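Local coordinates for probable diphthine synthase (Aeropyrum pernix, PDB 1WDE), which probably catalyses the S-adenosyl-L-methionine-dependent trimethylation of a modified histidine in elongation factor 2, the second step of diphthamide biosynthesis, at residues R157-N162 and A206-L211; T169-D174 and I247-R252; R32-Y37 and D83-V88. One frame throughout, in Å; residues are numbered along the deposited sequence.

In the fold
From the N terminus, interaction 3 comes first: 83-88 returns to lie beside 32-37, closing a loop that contains strand 62-64, and joins two inner strands of the parallel sheet. It is complete before the others begin. Interactions 1 and 2 then cross, their segments alternating as 157-162, 169-174, 206-211 and 247-252. Interaction 1 ties helix 153-165 to the turn before strand 213-217; interaction 2 pairs two strands of the mixed sheet. They touch where Asn162 reaches Thr169 and Ile159 packs on Ile249. Interaction 3 lies far away, its nearest atoms about 18 Å from interaction 2, and on the opposite side of the chain's centre from interaction 1.

Interaction 1 (R157-N162 and A206-L211); sequences RRIYLN and ALLARL
Tyr160, on helix 153-165, faces Leu208 at the start of the short 3-10 turn 208-210, and with their CA atoms 8.4 Å apart the two backbones leave the side chains to span the gap. Tyr160 and Leu208 do most of that work. Tyr160 CG lies anti to the carbonyl carbon, beside the backbone N (chi1 -73°), and the phenol extends until its OH meets the loop backbone. There Leu207 N donates to Tyr160 OH over 3.1 Å in a fairly straight bond, 160° at the hydrogen. Asp195 of helix 184-202 completes the polar cluster, hydrogen-bonding through OD1 to the same hydroxyl and through OD2 to Leu208 N, so that one carboxylate links the phenol to the turn.

Helix 153-165 is the connection of a beta-alpha-beta crossover, running between the parallel, neighbouring strands 137-143 and 168-173, and this contact fastens it to the loop that leads into strand 213-217 of the same mixed sheet. Leu208 meets Tyr160 tip to tip: its CD2 lies over one face of the ring in a CH-pi contact, 3.9 Å from the centroid but shifted toward the rim, with CZ nearest at 3.6 Å. Leu207 CB sits instead at the ring edge, near its plane, 3.8 Å from Tyr160 OH. Tyr290 stacks on the same ring. A phenylalanine in place of Tyr160 would probably leave the N-H of Leu207 and OD1 of Asp195 without their shared mate in this buried spot. One residue back, Ile159 sends CG2 against Leu208 CD2 at 3.9 Å, the two side chains crossing obliquely, and it also packs on Leu191 of helix 184-202 and on Ile249 of the sheet.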
ATOM      1  N   ARG A 157      -6.535  15.825  -2.714  1.00 23.13           N
ATOM      2  CA  ARG A 157      -7.565  16.173  -1.738  1.00 26.28           C
ATOM      3  C   ARG A 157      -7.651  15.189  -0.562  1.00 25.96           C
ATOM      4  O   ARG A 157      -7.804  15.613   0.573  1.00 26.15           O
ATOM      5  CB  ARG A 157      -8.938  16.271  -2.407  1.00 23.46           C
ATOM      6  CG  ARG A 157     -10.099  16.450  -1.421  1.00 28.37           C
ATOM      7  CD  ARG A 157     -11.345  16.919  -2.156  1.00 34.88           C
ATOM      8  NE  ARG A 157     -12.513  17.040  -1.294  1.00 37.58           N
ATOM      9  CZ  ARG A 157     -13.328  16.035  -0.988  1.00 40.98           C
ATOM     10  NH1 ARG A 157     -13.105  14.816  -1.467  1.00 36.12           N
ATOM     11  NH2 ARG A 157     -14.393  16.259  -0.231  1.00 42.90           N
ATOM     12  N   ARG A 158      -7.566  13.882  -0.815  1.00 24.14           N
ATOM     13  CA  ARG A 158      -7.667  12.945   0.302  1.00 24.33           C
ATOM     14  C   ARG A 158      -6.506  13.156   1.272  1.00 26.41           C
ATOM     15  O   ARG A 158      -6.631  12.955   2.490  1.00 19.59           O
ATOM     16  CB  ARG A 158      -7.724  11.492  -0.193  1.00 27.58           C
ATOM     17  CG  ARG A 158      -9.014  11.146  -0.941  1.00 34.94           C
ATOM     18  CD  ARG A 158      -9.250   9.626  -0.953  1.00 38.15           C
ATOM     19  NE  ARG A 158      -9.385   9.087   0.406  1.00 29.73           N
ATOM     20  CZ  ARG A 158      -8.911   7.900   0.798  1.00 40.03           C
ATOM     21  NH1 ARG A 158      -8.277   7.110  -0.063  1.00 34.38           N
ATOM     22  NH2 ARG A 158      -9.033   7.512   2.064  1.00 30.08           N
ATOM     23  N   ILE A 159      -5.369  13.592   0.751  1.00 20.80           N
ATOM     24  CA  ILE A 159      -4.239  13.836   1.628  1.00 22.68           C
ATOM     25  C   ILE A 159      -4.576  15.033   2.509  1.00 22.34           C
ATOM     26  O   ILE A 159      -4.338  14.993   3.716  1.00 19.63           O
ATOM     27  CB  ILE A 159      -2.948  14.109   0.837  1.00 20.89           C
ATOM     28  CG1 ILE A 159      -2.565  12.853   0.039  1.00 25.44           C
ATOM     29  CG2 ILE A 159      -1.830  14.516   1.801  1.00 18.83           C
ATOM     30  CD1 ILE A 159      -1.329  13.053  -0.885  1.00 22.57           C
ATOM     31  N   TYR A 160      -5.134  16.097   1.928  1.00 19.17           N
ATOM     32  CA  TYR A 160      -5.499  17.245   2.763  1.00 23.42           C
ATOM     33  C   TYR A 160      -6.583  16.851   3.792  1.00 18.22           C
ATOM     34  O   TYR A 160      -6.616  17.375   4.899  1.00 22.08           O
ATOM     35  CB  TYR A 160      -6.006  18.416   1.908  1.00 19.83           C
ATOM     36  CG  TYR A 160      -4.920  19.132   1.128  1.00 20.02           C
ATOM     37  CD1 TYR A 160      -4.792  18.955  -0.246  1.00 20.52           C
ATOM     38  CD2 TYR A 160      -4.048  20.021   1.765  1.00 21.51           C
ATOM     39  CE1 TYR A 160      -3.814  19.658  -0.983  1.00 18.16           C
ATOM     40  CE2 TYR A 160      -3.080  20.719   1.050  1.00 22.44           C
ATOM     41  CZ  TYR A 160      -2.969  20.534  -0.324  1.00 22.13           C
ATOM     42  OH  TYR A 160      -2.037  21.245  -1.038  1.00 27.58           O
ATOM     43  N   LEU A 161      -7.474  15.939   3.425  1.00 21.68           N
ATOM     44  CA  LEU A 161      -8.533  15.511   4.360  1.00 19.34           C
ATOM     45  C   LEU A 161      -7.917  14.835   5.587  1.00 22.48           C
ATOM     46  O   LEU A 161      -8.377  15.027   6.719  1.00 20.00           O
ATOM     47  CB  LEU A 161      -9.519  14.576   3.640  1.00 21.35           C
ATOM     48  CG  LEU A 161     -10.443  15.336   2.668  1.00 25.87           C
ATOM     49  CD1 LEU A 161     -11.397  14.387   1.960  1.00 27.06           C
ATOM     50  CD2 LEU A 161     -11.240  16.376   3.471  1.00 30.44           C
ATOM     51  N   ASN A 162      -6.863  14.057   5.370  1.00 15.32           N
ATOM     52  CA  ASN A 162      -6.182  13.396   6.477  1.00 17.71           C
ATOM     53  C   ASN A 162      -5.549  14.488   7.333  1.00 18.18           C
ATOM     54  O   ASN A 162      -5.654  14.489   8.563  1.00 21.99           O
ATOM     55  CB  ASN A 162      -5.050  12.482   5.982  1.00 20.42           C
ATOM     56  CG  ASN A 162      -5.512  11.089   5.589  1.00 26.67           C
ATOM     57  OD1 ASN A 162      -6.542  10.601   6.033  1.00 20.98           O
ATOM     58  ND2 ASN A 162      -4.704  10.426   4.774  1.00 20.90           N
ATOM     59  N   ALA A 206      -0.795  25.929  -3.081  1.00 29.47           N
ATOM     60  CA  ALA A 206      -0.440  24.508  -3.160  1.00 29.89           C
ATOM     61  C   ALA A 206       0.510  24.295  -1.989  1.00 29.21           C
ATOM     62  O   ALA A 206       1.476  25.046  -1.834  1.00 30.33           O
ATOM     63  CB  ALA A 206       0.253  24.204  -4.468  1.00 29.12           C
ATOM     64  N   LEU A 207       0.250  23.279  -1.165  1.00 23.01           N
ATOM     65  CA  LEU A 207       1.076  23.061   0.020  1.00 26.42           C
ATOM     66  C   LEU A 207       1.809  21.743   0.188  1.00 18.99           C
ATOM     67  O   LEU A 207       2.741  21.667   0.973  1.00 21.41           O
ATOM     68  CB  LEU A 207       0.228  23.305   1.279  1.00 22.13           C
ATOM     69  CG  LEU A 207      -0.395  24.697   1.375  1.00 27.69           C
ATOM     70  CD1 LEU A 207      -1.460  24.694   2.436  1.00 25.57           C
ATOM     71  CD2 LEU A 207       0.697  25.729   1.669  1.00 26.13           C
ATOM     72  N   LEU A 208       1.392  20.706  -0.521  1.00 21.38           N
ATOM     73  CA  LEU A 208       2.037  19.403  -0.358  1.00 22.41           C
ATOM     74  C   LEU A 208       3.556  19.345  -0.563  1.00 24.77           C
ATOM     75  O   LEU A 208       4.255  18.632   0.170  1.00 19.02           O
ATOM     76  CB  LEU A 208       1.331  18.368  -1.255  1.00 22.12           C
ATOM     77  CG  LEU A 208      -0.196  18.235  -1.049  1.00 21.27           C
ATOM     78  CD1 LEU A 208      -0.742  17.048  -1.881  1.00 21.35           C
ATOM     79  CD2 LEU A 208      -0.515  17.981   0.435  1.00 24.97           C
ATOM     80  N   ALA A 209       4.076  20.102  -1.530  1.00 22.62           N
ATOM     81  CA  ALA A 209       5.516  20.089  -1.810  1.00 22.50           C
ATOM     82  C   ALA A 209       6.331  20.471  -0.587  1.00 24.00           C
ATOM     83  O   ALA A 209       7.444  19.974  -0.372  1.00 23.75           O
ATOM     84  CB  ALA A 209       5.824  21.042  -2.968  1.00 27.72           C
ATOM     85  N   ARG A 210       5.757  21.340   0.232  1.00 24.49           N
ATOM     86  CA  ARG A 210       6.397  21.831   1.451  1.00 23.23           C
ATOM     87  C   ARG A 210       6.323  20.918   2.687  1.00 26.92           C
ATOM     88  O   ARG A 210       6.929  21.207   3.724  1.00 21.92           O
ATOM     89  CB  ARG A 210       5.812  23.187   1.811  1.00 26.33           C
ATOM     90  CG  ARG A 210       6.215  24.320   0.871  1.00 33.72           C
ATOM     91  CD  ARG A 210       6.208  25.619   1.664  1.00 38.07           C
ATOM     92  NE  ARG A 210       4.885  26.200   1.751  1.00 33.84           N
ATOM     93  CZ  ARG A 210       4.457  26.986   2.734  1.00 31.52           C
ATOM     94  NH1 ARG A 210       5.236  27.294   3.765  1.00 36.96           N
ATOM     95  NH2 ARG A 210       3.252  27.506   2.653  1.00 32.23           N
ATOM     96  N   LEU A 211       5.566  19.833   2.594  1.00 22.06           N
ATOM     97  CA  LEU A 211       5.465  18.904   3.720  1.00 19.54           C
ATOM     98  C   LEU A 211       6.605  17.903   3.759  1.00 21.51           C
ATOM     99  O   LEU A 211       7.060  17.450   2.714  1.00 23.95           O
ATOM    100  CB  LEU A 211       4.177  18.094   3.612  1.00 18.81           C
ATOM    101  CG  LEU A 211       2.866  18.858   3.735  1.00 21.16           C
ATOM    102  CD1 LEU A 211       1.708  17.941   3.346  1.00 26.59           C
ATOM    103  CD2 LEU A 211       2.749  19.360   5.174  1.00 16.40           C
TER

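Interaction 2 (T169-D174 and I247-R252); sequences TTALLD and IVIPAR
Ile249 O is gripped twice, by Thr169 N at 2.9 Å and by a water that donates to it at 2.9 Å. The amide stands well above the carbonyl plane, 42° out of it. The same water accepts from Thr169 OG1 over 2.7 Å, which makes it a bridge from the threonine hydroxyl to the carbonyl across the strands. OG1 can turn that way because it lies beside its own backbone N, anti to the carbonyl carbon (chi1 -62°), and there it also meets ND2 of Asn162 on helix 153-165.

Ile249 N returns a bond to Thr169 O. Two residues along, Ala171 N reaches Ile247 O at 2.7 Å, and Ile247 N answers to Ala171 O at 2.8 Å. Between these two hydrogen-bonded pairs lies the non-hydrogen-bonded pair Thr170 and Val248, where Val248 CA makes a CA-H...O contact with Thr169 O at 3.3 Å.

Thr169, Ala171, Ile247 and Ile249 point to one face of the sheet, the side packed by Ile159 and by Val188 of helix 184-202. On that face Ala171 CB lies 4.2 Å from Ile247 CB. Leu173 CD2 touches Ile247 CD1 at 4.1 Å, the two side chains crossing at about a right angle. Thr170 and Val248 point to the other face, where the Thr170 hydroxyl hydrogen-bonds to Arg127 NE.

Strand 168-173 has strand 137-143 as its parallel neighbour on its other side, so strand 168-173 is where the sheet changes from parallel to antiparallel pairing, as in the C-terminal domain of tetrapyrrole methylase-like enzymes; the strand ends at Leu173, which probably contributes to the S-adenosyl-L-methionine site.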
ATOM      1  N   THR A 169      -0.825  10.286   6.352  1.00 19.22           N
ATOM      2  CA  THR A 169      -1.231   9.652   5.108  1.00 18.50           C
ATOM      3  C   THR A 169      -0.248   8.551   4.704  1.00 23.26           C
ATOM      4  O   THR A 169       0.974   8.696   4.830  1.00 21.68           O
ATOM      5  CB  THR A 169      -1.271  10.675   3.943  1.00 25.76           C
ATOM      6  OG1 THR A 169      -2.230  11.702   4.225  1.00 20.30           O
ATOM      7  CG2 THR A 169      -1.650   9.981   2.642  1.00 18.04           C
ATOM      8  N   THR A 170      -0.779   7.435   4.238  1.00 20.42           N
ATOM      9  CA  THR A 170       0.090   6.390   3.745  1.00 20.47           C
ATOM     10  C   THR A 170      -0.100   6.530   2.240  1.00 18.18           C
ATOM     11  O   THR A 170      -1.232   6.553   1.758  1.00 22.82           O
ATOM     12  CB  THR A 170      -0.345   4.991   4.196  1.00 20.56           C
ATOM     13  OG1 THR A 170      -0.239   4.894   5.632  1.00 19.22           O
ATOM     14  CG2 THR A 170       0.595   3.936   3.554  1.00 19.14           C
ATOM     15  N   ALA A 171       0.987   6.695   1.497  1.00 17.72           N
ATOM     16  CA  ALA A 171       0.850   6.837   0.057  1.00 18.49           C
ATOM     17  C   ALA A 171       1.605   5.710  -0.631  1.00 20.06           C
ATOM     18  O   ALA A 171       2.834   5.580  -0.520  1.00 18.57           O
ATOM     19  CB  ALA A 171       1.368   8.200  -0.396  1.00 25.83           C
ATOM     20  N   LEU A 172       0.850   4.874  -1.330  1.00 21.55           N
ATOM     21  CA  LEU A 172       1.436   3.748  -2.031  1.00 23.68           C
ATOM     22  C   LEU A 172       1.845   4.194  -3.435  1.00 25.17           C
ATOM     23  O   LEU A 172       1.308   5.158  -3.987  1.00 24.31           O
ATOM     24  CB  LEU A 172       0.423   2.602  -2.121  1.00 22.31           C
ATOM     25  CG  LEU A 172      -0.232   2.112  -0.813  1.00 23.63           C
ATOM     26  CD1 LEU A 172      -1.111   0.897  -1.136  1.00 21.72           C
ATOM     27  CD2 LEU A 172       0.820   1.747   0.231  1.00 24.85           C
ATOM     28  N   LEU A 173       2.799   3.477  -4.011  1.00 28.13           N
ATOM     29  CA  LEU A 173       3.289   3.783  -5.352  1.00 24.35           C
ATOM     30  C   LEU A 173       2.762   2.737  -6.347  1.00 25.29           C
ATOM     31  O   LEU A 173       2.799   1.533  -6.089  1.00 26.07           O
ATOM     32  CB  LEU A 173       4.825   3.777  -5.362  1.00 24.95           C
ATOM     33  CG  LEU A 173       5.533   4.830  -4.497  1.00 26.24           C
ATOM     34  CD1 LEU A 173       6.983   4.463  -4.306  1.00 25.61           C
ATOM     35  CD2 LEU A 173       5.401   6.183  -5.157  1.00 28.19           C
ATOM     36  N   ASP A 174       2.255   3.224  -7.467  1.00 27.93           N
ATOM     37  CA  ASP A 174       1.732   2.398  -8.550  1.00 31.98           C
ATOM     38  C   ASP A 174       2.785   1.377  -9.029  1.00 33.60           C
ATOM     39  O   ASP A 174       3.981   1.491  -8.720  1.00 30.21           O
ATOM     40  CB  ASP A 174       1.336   3.335  -9.693  1.00 29.96           C
ATOM     41  CG  ASP A 174       0.254   2.767 -10.583  1.00 32.97           C
ATOM     42  OD1 ASP A 174      -0.134   3.485 -11.526  1.00 36.63           O
ATOM     43  OD2 ASP A 174      -0.208   1.625 -10.345  1.00 35.03           O
ATOM     44  N   ILE A 247       5.220   5.623   0.951  1.00 19.25           N
ATOM     45  CA  ILE A 247       5.572   6.929   1.463  1.00 21.04           C
ATOM     46  C   ILE A 247       4.608   7.332   2.580  1.00 24.46           C
ATOM     47  O   ILE A 247       3.412   7.093   2.492  1.00 22.95           O
ATOM     48  CB  ILE A 247       5.517   7.964   0.316  1.00 23.32           C
ATOM     49  CG1 ILE A 247       6.636   7.673  -0.700  1.00 20.38           C
ATOM     50  CG2 ILE A 247       5.670   9.369   0.863  1.00 19.70           C
ATOM     51  CD1 ILE A 247       6.489   8.447  -1.980  1.00 18.92           C
ATOM     52  N   VAL A 248       5.135   7.867   3.670  1.00 23.09           N
ATOM     53  CA  VAL A 248       4.248   8.343   4.706  1.00 23.92           C
ATOM     54  C   VAL A 248       4.388   9.868   4.712  1.00 24.37           C
ATOM     55  O   VAL A 248       5.508  10.401   4.773  1.00 25.04           O
ATOM     56  CB  VAL A 248       4.595   7.734   6.084  1.00 26.34           C
ATOM     57  CG1 VAL A 248       3.814   8.462   7.196  1.00 26.13           C
ATOM     58  CG2 VAL A 248       4.231   6.250   6.084  1.00 23.80           C
ATOM     59  N   ILE A 249       3.256  10.554   4.564  1.00 17.20           N
ATOM     60  CA  ILE A 249       3.181  12.032   4.598  1.00 20.10           C
ATOM     61  C   ILE A 249       2.456  12.304   5.931  1.00 20.75           C
ATOM     62  O   ILE A 249       1.230  12.276   6.016  1.00 18.16           O
ATOM     63  CB  ILE A 249       2.354  12.585   3.411  1.00 21.22           C
ATOM     64  CG1 ILE A 249       3.004  12.154   2.082  1.00 20.50           C
ATOM     65  CG2 ILE A 249       2.280  14.137   3.486  1.00 19.10           C
ATOM     66  CD1 ILE A 249       2.075  12.336   0.863  1.00 24.37           C
ATOM     67  N   PRO A 250       3.218  12.610   6.980  1.00 20.68           N
ATOM     68  CA  PRO A 250       2.622  12.844   8.288  1.00 20.74           C
ATOM     69  C   PRO A 250       1.839  14.119   8.504  1.00 23.60           C
ATOM     70  O   PRO A 250       1.986  15.102   7.755  1.00 19.59           O
ATOM     71  CB  PRO A 250       3.825  12.758   9.212  1.00 14.90           C
ATOM     72  CG  PRO A 250       4.859  13.477   8.437  1.00 23.44           C
ATOM     73  CD  PRO A 250       4.614  13.085   6.965  1.00 23.58           C
ATOM     74  N   ALA A 251       0.953  14.055   9.499  1.00 20.60           N
ATOM     75  CA  ALA A 251       0.204  15.224   9.917  1.00 16.20           C
ATOM     76  C   ALA A 251       1.242  15.786  10.874  1.00 23.55           C
ATOM     77  O   ALA A 251       2.288  15.155  11.094  1.00 21.12           O
ATOM     78  CB  ALA A 251      -1.056  14.826  10.687  1.00 23.09           C
ATOM     79  N   ARG A 252       0.973  16.945  11.459  1.00 24.92           N
ATOM     80  CA  ARG A 252       1.933  17.539  12.383  1.00 24.48           C
ATOM     81  C   ARG A 252       2.320  16.554  13.470  1.00 20.82           C
ATOM     82  O   ARG A 252       1.469  16.086  14.228  1.00 23.82           O
ATOM     83  CB  ARG A 252       1.333  18.802  13.000  1.00 35.14           C
ATOM     84  CG  ARG A 252       2.332  19.611  13.739  1.00 42.94           C
ATOM     85  CD  ARG A 252       2.009  21.081  13.634  1.00 44.16           C
ATOM     86  NE  ARG A 252       2.931  21.839  14.454  1.00 47.77           N
ATOM     87  CZ  ARG A 252       3.016  23.159  14.449  1.00 53.40           C
ATOM     88  NH1 ARG A 252       2.226  23.867  13.651  1.00 50.91           N
ATOM     89  NH2 ARG A 252       3.882  23.761  15.255  1.00 50.96           N
TER
HETATM   90  O   HOH W   1      -1.441  13.314   6.227  1.00 22.43           O

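Interaction 3 (R32-Y37 and D83-V88)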
ATOM      1  N   ARG A  32      -2.671 -27.958   2.419  1.00 52.35           N
ATOM      2  CA  ARG A  32      -3.891 -28.748   2.504  1.00 55.12           C
ATOM      3  C   ARG A  32      -4.918 -28.455   1.416  1.00 55.31           C
ATOM      4  O   ARG A  32      -5.894 -29.187   1.270  1.00 57.40           O
ATOM      5  CB  ARG A  32      -4.518 -28.584   3.895  1.00 54.32           C
ATOM      6  CG  ARG A  32      -3.663 -29.198   4.997  1.00 53.15           C
ATOM      7  CD  ARG A  32      -4.273 -29.017   6.382  1.00 58.73           C
ATOM      8  NE  ARG A  32      -3.489 -29.706   7.407  1.00 63.98           N
ATOM      9  CZ  ARG A  32      -3.386 -31.030   7.512  1.00 68.33           C
ATOM     10  NH1 ARG A  32      -4.022 -31.821   6.655  1.00 70.36           N
ATOM     11  NH2 ARG A  32      -2.640 -31.571   8.468  1.00 65.99           N
ATOM     12  N   ALA A  33      -4.700 -27.398   0.645  1.00 55.14           N
ATOM     13  CA  ALA A  33      -5.621 -27.062  -0.436  1.00 54.54           C
ATOM     14  C   ALA A  33      -5.459 -28.075  -1.574  1.00 54.22           C
ATOM     15  O   ALA A  33      -4.491 -28.832  -1.606  1.00 52.72           O
ATOM     16  CB  ALA A  33      -5.341 -25.651  -0.944  1.00 55.38           C
ATOM     17  N   ASP A  34      -6.410 -28.096  -2.501  1.00 54.83           N
ATOM     18  CA  ASP A  34      -6.342 -29.018  -3.625  1.00 55.49           C
ATOM     19  C   ASP A  34      -5.775 -28.291  -4.830  1.00 58.69           C
ATOM     20  O   ASP A  34      -5.111 -28.895  -5.677  1.00 58.49           O
ATOM     21  CB  ASP A  34      -7.728 -29.578  -3.955  1.00 56.74           C
ATOM     22  CG  ASP A  34      -8.338 -30.347  -2.793  1.00 62.25           C
ATOM     23  OD1 ASP A  34      -7.684 -31.283  -2.286  1.00 58.79           O
ATOM     24  OD2 ASP A  34      -9.474 -30.015  -2.385  1.00 63.81           O
ATOM     25  N   VAL A  35      -6.047 -26.991  -4.900  1.00 57.77           N
ATOM     26  CA  VAL A  35      -5.558 -26.145  -5.987  1.00 55.80           C
ATOM     27  C   VAL A  35      -4.996 -24.855  -5.366  1.00 54.64           C
ATOM     28  O   VAL A  35      -5.508 -24.373  -4.349  1.00 48.72           O
ATOM     29  CB  VAL A  35      -6.695 -25.771  -6.970  1.00 55.67           C
ATOM     30  CG1 VAL A  35      -6.106 -25.178  -8.242  1.00 56.28           C
ATOM     31  CG2 VAL A  35      -7.526 -26.994  -7.299  1.00 62.98           C
ATOM     32  N   VAL A  36      -3.948 -24.307  -5.976  1.00 51.00           N
ATOM     33  CA  VAL A  36      -3.324 -23.089  -5.472  1.00 47.60           C
ATOM     34  C   VAL A  36      -3.023 -22.074  -6.569  1.00 51.49           C
ATOM     35  O   VAL A  36      -2.092 -22.255  -7.357  1.00 52.85           O
ATOM     36  CB  VAL A  36      -2.005 -23.397  -4.749  1.00 43.41           C
ATOM     37  CG1 VAL A  36      -1.414 -22.115  -4.178  1.00 44.82           C
ATOM     38  CG2 VAL A  36      -2.246 -24.412  -3.643  1.00 43.08           C
ATOM     39  N   TYR A  37      -3.829 -21.018  -6.628  1.00 49.84           N
ATOM     40  CA  TYR A  37      -3.628 -19.949  -7.593  1.00 47.91           C
ATOM     41  C   TYR A  37      -2.733 -18.955  -6.878  1.00 50.32           C
ATOM     42  O   TYR A  37      -2.882 -18.725  -5.677  1.00 54.21           O
ATOM     43  CB  TYR A  37      -4.954 -19.285  -7.949  1.00 55.62           C
ATOM     44  CG  TYR A  37      -5.916 -20.186  -8.687  1.00 60.66           C
ATOM     45  CD1 TYR A  37      -5.726 -20.488 -10.035  1.00 64.18           C
ATOM     46  CD2 TYR A  37      -7.013 -20.744  -8.038  1.00 61.53           C
ATOM     47  CE1 TYR A  37      -6.609 -21.325 -10.720  1.00 66.00           C
ATOM     48  CE2 TYR A  37      -7.899 -21.579  -8.709  1.00 64.80           C
ATOM     49  CZ  TYR A  37      -7.694 -21.866 -10.049  1.00 65.21           C
ATOM     50  OH  TYR A  37      -8.580 -22.688 -10.711  1.00 65.23           O
ATOM     51  N   ASP A  83     -16.286 -29.617  -6.252  1.00 95.91           N
ATOM     52  CA  ASP A  83     -16.445 -29.231  -4.804  1.00 92.42           C
ATOM     53  C   ASP A  83     -15.082 -29.439  -4.272  1.00 87.68           C
ATOM     54  O   ASP A  83     -14.667 -30.577  -4.076  1.00 86.92           O
ATOM     55  CB  ASP A  83     -17.482 -30.155  -4.042  1.00 96.03           C
ATOM     56  CG  ASP A  83     -18.986 -30.021  -4.452  1.00 98.00           C
ATOM     57  OD1 ASP A  83     -19.432 -30.625  -5.497  1.00 98.72           O
ATOM     58  OD2 ASP A  83     -19.817 -29.312  -3.739  1.00 98.08           O
ATOM     59  N   ALA A  84     -14.374 -28.371  -4.052  1.00 81.83           N
ATOM     60  CA  ALA A  84     -12.992 -28.509  -3.614  1.00 74.37           C
ATOM     61  C   ALA A  84     -12.503 -27.284  -2.854  1.00 69.81           C
ATOM     62  O   ALA A  84     -13.168 -26.250  -2.807  1.00 66.97           O
ATOM     63  CB  ALA A  84     -12.124 -28.701  -4.862  1.00 71.28           C
ATOM     64  N   VAL A  85     -11.255 -27.507  -2.372  1.00 61.57           N
ATOM     65  CA  VAL A  85     -10.587 -26.449  -1.611  1.00 54.91           C
ATOM     66  C   VAL A  85      -9.624 -25.690  -2.515  1.00 52.30           C
ATOM     67  O   VAL A  85      -8.599 -26.232  -2.940  1.00 49.72           O
ATOM     68  CB  VAL A  85      -9.800 -27.028  -0.448  1.00 54.59           C
ATOM     69  CG1 VAL A  85      -9.338 -25.923   0.512  1.00 53.99           C
ATOM     70  CG2 VAL A  85     -10.631 -28.037   0.343  1.00 52.44           C
ATOM     71  N   VAL A  86      -9.954 -24.441  -2.820  1.00 49.54           N
ATOM     72  CA  VAL A  86      -9.117 -23.613  -3.684  1.00 46.94           C
ATOM     73  C   VAL A  86      -8.483 -22.462  -2.910  1.00 46.09           C
ATOM     74  O   VAL A  86      -9.151 -21.775  -2.143  1.00 45.53           O
ATOM     75  CB  VAL A  86      -9.931 -23.038  -4.864  1.00 45.09           C
ATOM     76  CG1 VAL A  86      -9.085 -22.080  -5.669  1.00 42.70           C
ATOM     77  CG2 VAL A  86     -10.400 -24.170  -5.769  1.00 49.98           C
ATOM     78  N   ALA A  87      -7.187 -22.260  -3.118  1.00 45.85           N
ATOM     79  CA  ALA A  87      -6.475 -21.194  -2.435  1.00 47.95           C
ATOM     80  C   ALA A  87      -5.970 -20.143  -3.411  1.00 47.42           C
ATOM     81  O   ALA A  87      -5.514 -20.470  -4.510  1.00 45.91           O
ATOM     82  CB  ALA A  87      -5.303 -21.769  -1.643  1.00 45.60           C
ATOM     83  N   VAL A  88      -6.092 -18.879  -3.013  1.00 41.15           N
ATOM     84  CA  VAL A  88      -5.592 -17.762  -3.805  1.00 37.23           C
ATOM     85  C   VAL A  88      -4.567 -17.112  -2.886  1.00 33.03           C
ATOM     86  O   VAL A  88      -4.892 -16.662  -1.779  1.00 29.70           O
ATOM     87  CB  VAL A  88      -6.706 -16.757  -4.178  1.00 39.57           C
ATOM     88  CG1 VAL A  88      -6.102 -15.544  -4.879  1.00 35.38           C
ATOM     89  CG2 VAL A  88      -7.720 -17.426  -5.108  1.00 39.46           C
TER
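Asp34 and Val85 hold each other just where the two strands come together. The Asp34 side chain has CG beside its own backbone N and anti to the carbonyl carbon (chi1 -61°), which brings the carboxylate to the start of the facing strand. There OD2 accepts Val85 N at 3.1 Å, met on the anti side and 16° out of the carboxylate plane. In return Val85 O takes Asp34 N at 2.9 Å, with a second, weak bond from Val35 N to the same oxygen. The two side chains cross at about a right angle, and Val85 CG2 rests against Asp34 OD2 at 3.6 Å.

Farther along, Val35 O accepts Ala87 N, and Tyr37 N donates to Ala87 O at 2.8 Å, the bond that carries the pairing toward Val88. The Tyr37 ring presents an edge to Val86. Val86 CG1, anti to its own backbone N (chi1 175°), lies in the plane of that ring, 3.3 Å from Tyr37 CE2, a tight approach. Tyr37, Val35, Val86 and Val88 share this face. On the other, where Val36 and Ala87 point, Ala33 CB meets Ala87 CB at 3.9 Å.

Strand 85-90 uses its far edge to pair with strand 9-14, placing this parallel pair inside the parallel five-stranded sheet of the N-terminal alpha/beta domain, as in tetrapyrrole methylases, and the chain beyond it leads to Asp93 and Val96, likely S-adenosyl-L-methionine-binding residues.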